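Local coordinates for protein suppressor of RNA silencing p3 (PDB 3AJF) that suppresses RNA-mediated gene silencing in the infected host, presumably by binding double-stranded RNA, and works as a homodimer, at residues L22-I26 with W61-K66. Numbering follows the deposited sequence.
Sequences LFFDI and WMLSHK
M62, a selenomethionine with SE in place of methionine's sulfur, reaches across to the neighbouring helix: its side chain (chi1 m, chi2 t, chi3 p) runs out until SE rests 3.8 Å from F23 CA. SE also sits 3.9 Å from F23 CD1 and 4.8 Å from the ring centroid, 50° off the normal, an oblique Met-aromatic contact. Build 22-26 as one turn of regular helix, with I26 N bonded to L22 O at 3.0 Å. W61 to S64 finish the other helix; H65 is the first residue to leave helical angles, though its N reaches W61 O at 2.8 Å, and K66 turns extended (phi/psi -76/107). F23 and M62 set the register, CA to CA 8.2 Å.

This joins helix 17-30 to the C-terminal end of helix 49-64 in the helical domain of the suppressor, and the contact is wholly apolar. L22 and I26, one turn apart, line one side of the M62 chain, across from the F23 ring: L22 CD2 packs on M62 CE and I26 CD1 on M62 CG, both at 3.9 Å. F23, chi1 t, goes on to meet the rings of F39 and F55, while L69 and L77 touch M62. Towards the outside, I26 CG2 rests 4.0 Å from W61 CZ3, and K66, stretched out with chi1 to chi3 t, lays its aliphatic chain over I26, CD 4.0 Å from I26 CD1, with NZ salt-bridged to D68.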
ATOM      1  N   LEU A  22      -0.908 -13.495  11.119  1.00 20.02           N
ATOM      2  CA  LEU A  22      -1.066 -12.297  11.947  1.00 19.13           C
ATOM      3  C   LEU A  22      -1.836 -11.194  11.190  1.00 18.45           C
ATOM      4  O   LEU A  22      -2.727 -10.553  11.770  1.00 18.04           O
ATOM      5  CB  LEU A  22       0.305 -11.778  12.389  1.00 20.11           C
ATOM      6  CG  LEU A  22       0.314 -10.480  13.203  1.00 19.50           C
ATOM      7  CD1 LEU A  22      -0.416 -10.673  14.572  1.00 20.96           C
ATOM      8  CD2 LEU A  22       1.736  -9.954  13.349  1.00 19.36           C
ATOM      9  N   PHE A  23      -1.490 -11.016   9.908  1.00 15.97           N
ATOM     10  CA  PHE A  23      -2.120 -10.027   8.994  1.00 15.25           C
ATOM     11  C   PHE A  23      -3.608 -10.378   8.932  1.00 14.65           C
ATOM     12  O   PHE A  23      -4.456  -9.516   9.217  1.00 14.32           O
ATOM     13  CB  PHE A  23      -1.428 -10.118   7.617  1.00 14.18           C
ATOM     14  CG  PHE A  23      -1.924  -9.150   6.549  1.00 14.12           C
ATOM     15  CD1 PHE A  23      -2.792  -8.083   6.822  1.00 13.81           C
ATOM     16  CD2 PHE A  23      -1.441  -9.297   5.243  1.00 14.77           C
ATOM     17  CE1 PHE A  23      -3.208  -7.226   5.808  1.00 15.56           C
ATOM     18  CE2 PHE A  23      -1.837  -8.413   4.216  1.00 17.96           C
ATOM     19  CZ  PHE A  23      -2.729  -7.376   4.506  1.00 14.77           C
ATOM     20  N   PHE A  24      -3.925 -11.640   8.635  1.00 15.25           N
ATOM     21  CA  PHE A  24      -5.322 -12.036   8.542  1.00 15.76           C
ATOM     22  C   PHE A  24      -6.092 -11.766   9.865  1.00 15.74           C
ATOM     23  O   PHE A  24      -7.223 -11.248   9.865  1.00 15.50           O
ATOM     24  CB  PHE A  24      -5.480 -13.517   8.159  1.00 17.36           C
ATOM     25  CG  PHE A  24      -6.914 -13.964   8.213  1.00 18.96           C
ATOM     26  CD1 PHE A  24      -7.826 -13.464   7.289  1.00 20.23           C
ATOM     27  CD2 PHE A  24      -7.379 -14.776   9.257  1.00 24.21           C
ATOM     28  CE1 PHE A  24      -9.198 -13.805   7.351  1.00 19.77           C
ATOM     29  CE2 PHE A  24      -8.742 -15.148   9.337  1.00 23.78           C
ATOM     30  CZ  PHE A  24      -9.648 -14.653   8.368  1.00 21.52           C
ATOM     31  N   ASP A  25      -5.470 -12.100  10.993  1.00 15.92           N
ATOM     32  CA  ASP A  25      -6.112 -11.943  12.303  1.00 17.04           C
ATOM     33  C   ASP A  25      -6.463 -10.475  12.576  1.00 15.81           C
ATOM     34  O   ASP A  25      -7.553 -10.164  13.091  1.00 14.88           O
ATOM     35  CB  ASP A  25      -5.193 -12.448  13.402  1.00 17.88           C
ATOM     36  CG  ASP A  25      -5.189 -13.945  13.512  1.00 23.73           C
ATOM     37  OD1 ASP A  25      -6.026 -14.595  12.842  1.00 29.58           O
ATOM     38  OD2 ASP A  25      -4.362 -14.488  14.282  1.00 26.24           O
ATOM     39  N   ILE A  26      -5.526  -9.593  12.239  1.00 14.30           N
ATOM     40  CA  ILE A  26      -5.682  -8.160  12.478  1.00 15.04           C
ATOM     41  C   ILE A  26      -6.737  -7.613  11.534  1.00 14.15           C
ATOM     42  O   ILE A  26      -7.629  -6.892  11.963  1.00 15.19           O
ATOM     43  CB  ILE A  26      -4.303  -7.447  12.333  1.00 13.67           C
ATOM     44  CG1 ILE A  26      -3.451  -7.778  13.569  1.00 15.94           C
ATOM     45  CG2 ILE A  26      -4.460  -5.944  12.144  1.00 15.39           C
ATOM     46  CD1 ILE A  26      -1.981  -7.316  13.529  1.00 16.33           C
ATOM     47  N   TRP A  61      -1.438   0.045   8.445  1.00 11.87           N
ATOM     48  CA  TRP A  61      -1.600   0.261   9.892  1.00 13.36           C
ATOM     49  C   TRP A  61      -0.558  -0.507  10.729  1.00 13.42           C
ATOM     50  O   TRP A  61       0.064   0.065  11.635  1.00 13.99           O
ATOM     51  CB  TRP A  61      -3.039  -0.009  10.379  1.00 12.54           C
ATOM     52  CG  TRP A  61      -3.093   0.111  11.869  1.00 13.10           C
ATOM     53  CD1 TRP A  61      -3.362   1.245  12.606  1.00 13.83           C
ATOM     54  CD2 TRP A  61      -2.837  -0.928  12.800  1.00 12.29           C
ATOM     55  NE1 TRP A  61      -3.306   0.950  13.960  1.00 13.86           N
ATOM     56  CE2 TRP A  61      -2.965  -0.373  14.103  1.00 13.49           C
ATOM     57  CE3 TRP A  61      -2.532  -2.291  12.670  1.00 14.32           C
ATOM     58  CZ2 TRP A  61      -2.781  -1.133  15.265  1.00 13.17           C
ATOM     59  CZ3 TRP A  61      -2.355  -3.057  13.842  1.00 16.04           C
ATOM     60  CH2 TRP A  61      -2.467  -2.464  15.122  1.00 14.42           C
HETATM   61  N   MSE A  62      -0.361  -1.786  10.424  1.00 14.00           N
HETATM   62  CA  MSE A  62       0.616  -2.626  11.125  1.00 16.81           C
HETATM   63  C   MSE A  62       2.039  -2.063  11.024  1.00 16.97           C
HETATM   64  O   MSE A  62       2.846  -2.231  11.956  1.00 19.35           O
HETATM   65  CB  MSE A  62       0.612  -4.049  10.577  1.00 16.15           C
HETATM   66  CG  MSE A  62      -0.652  -4.855  10.826  1.00 16.83           C
HETATM   67 SE   MSE A  62      -0.826  -6.493   9.740  1.00 26.21          SE
HETATM   68  CE  MSE A  62       0.639  -7.683  10.408  1.00  9.93           C
ATOM     69  N   LEU A  63       2.376  -1.456   9.879  1.00 14.90           N
ATOM     70  CA  LEU A  63       3.713  -0.884   9.681  1.00 15.04           C
ATOM     71  C   LEU A  63       3.865   0.505  10.309  1.00 14.45           C
ATOM     72  O   LEU A  63       4.969   0.900  10.708  1.00 16.34           O
ATOM     73  CB  LEU A  63       4.038  -0.796   8.184  1.00 13.69           C
ATOM     74  CG  LEU A  63       4.246  -2.140   7.486  1.00 13.86           C
ATOM     75  CD1 LEU A  63       4.109  -2.036   5.938  1.00 14.77           C
ATOM     76  CD2 LEU A  63       5.616  -2.682   7.909  1.00 13.15           C
ATOM     77  N   SER A  64       2.781   1.259  10.349  1.00 14.00           N
ATOM     78  CA  SER A  64       2.861   2.658  10.739  1.00 14.88           C
ATOM     79  C   SER A  64       2.530   2.864  12.215  1.00 16.44           C
ATOM     80  O   SER A  64       2.950   3.865  12.802  1.00 15.87           O
ATOM     81  CB  SER A  64       1.941   3.505   9.858  1.00 15.08           C
ATOM     82  OG  SER A  64       0.566   3.167  10.035  1.00 14.59           O
ATOM     83  N   HIS A  65       1.756   1.947  12.801  1.00 16.47           N
ATOM     84  CA  HIS A  65       1.224   2.179  14.167  1.00 17.62           C
ATOM     85  C   HIS A  65       1.585   1.086  15.164  1.00 18.33           C
ATOM     86  O   HIS A  65       1.728   1.367  16.350  1.00 18.85           O
ATOM     87  CB  HIS A  65      -0.294   2.359  14.163  1.00 16.98           C
ATOM     88  CG  HIS A  65      -0.750   3.634  13.533  1.00 19.16           C
ATOM     89  ND1 HIS A  65      -1.061   4.759  14.261  1.00 25.50           N
ATOM     90  CD2 HIS A  65      -0.945   3.959  12.238  1.00 20.48           C
ATOM     91  CE1 HIS A  65      -1.414   5.734  13.439  1.00 24.35           C
ATOM     92  NE2 HIS A  65      -1.363   5.267  12.206  1.00 24.32           N
ATOM     93  N   LYS A  66       1.690  -0.150  14.698  1.00 19.00           N
ATOM     94  CA  LYS A  66       1.844  -1.306  15.596  1.00 21.36           C
ATOM     95  C   LYS A  66       3.261  -1.364  16.140  1.00 23.65           C
ATOM     96  O   LYS A  66       4.199  -1.734  15.439  1.00 25.06           O
ATOM     97  CB  LYS A  66       1.481  -2.628  14.897  1.00 20.88           C
ATOM     98  CG  LYS A  66       1.399  -3.833  15.827  1.00 21.36           C
ATOM     99  CD  LYS A  66       0.960  -5.105  15.087  1.00 21.92           C
ATOM    100  CE  LYS A  66       1.337  -6.373  15.869  1.00 21.87           C
ATOM    101  NZ  LYS A  66       0.565  -6.445  17.133  1.00 21.82           N
TER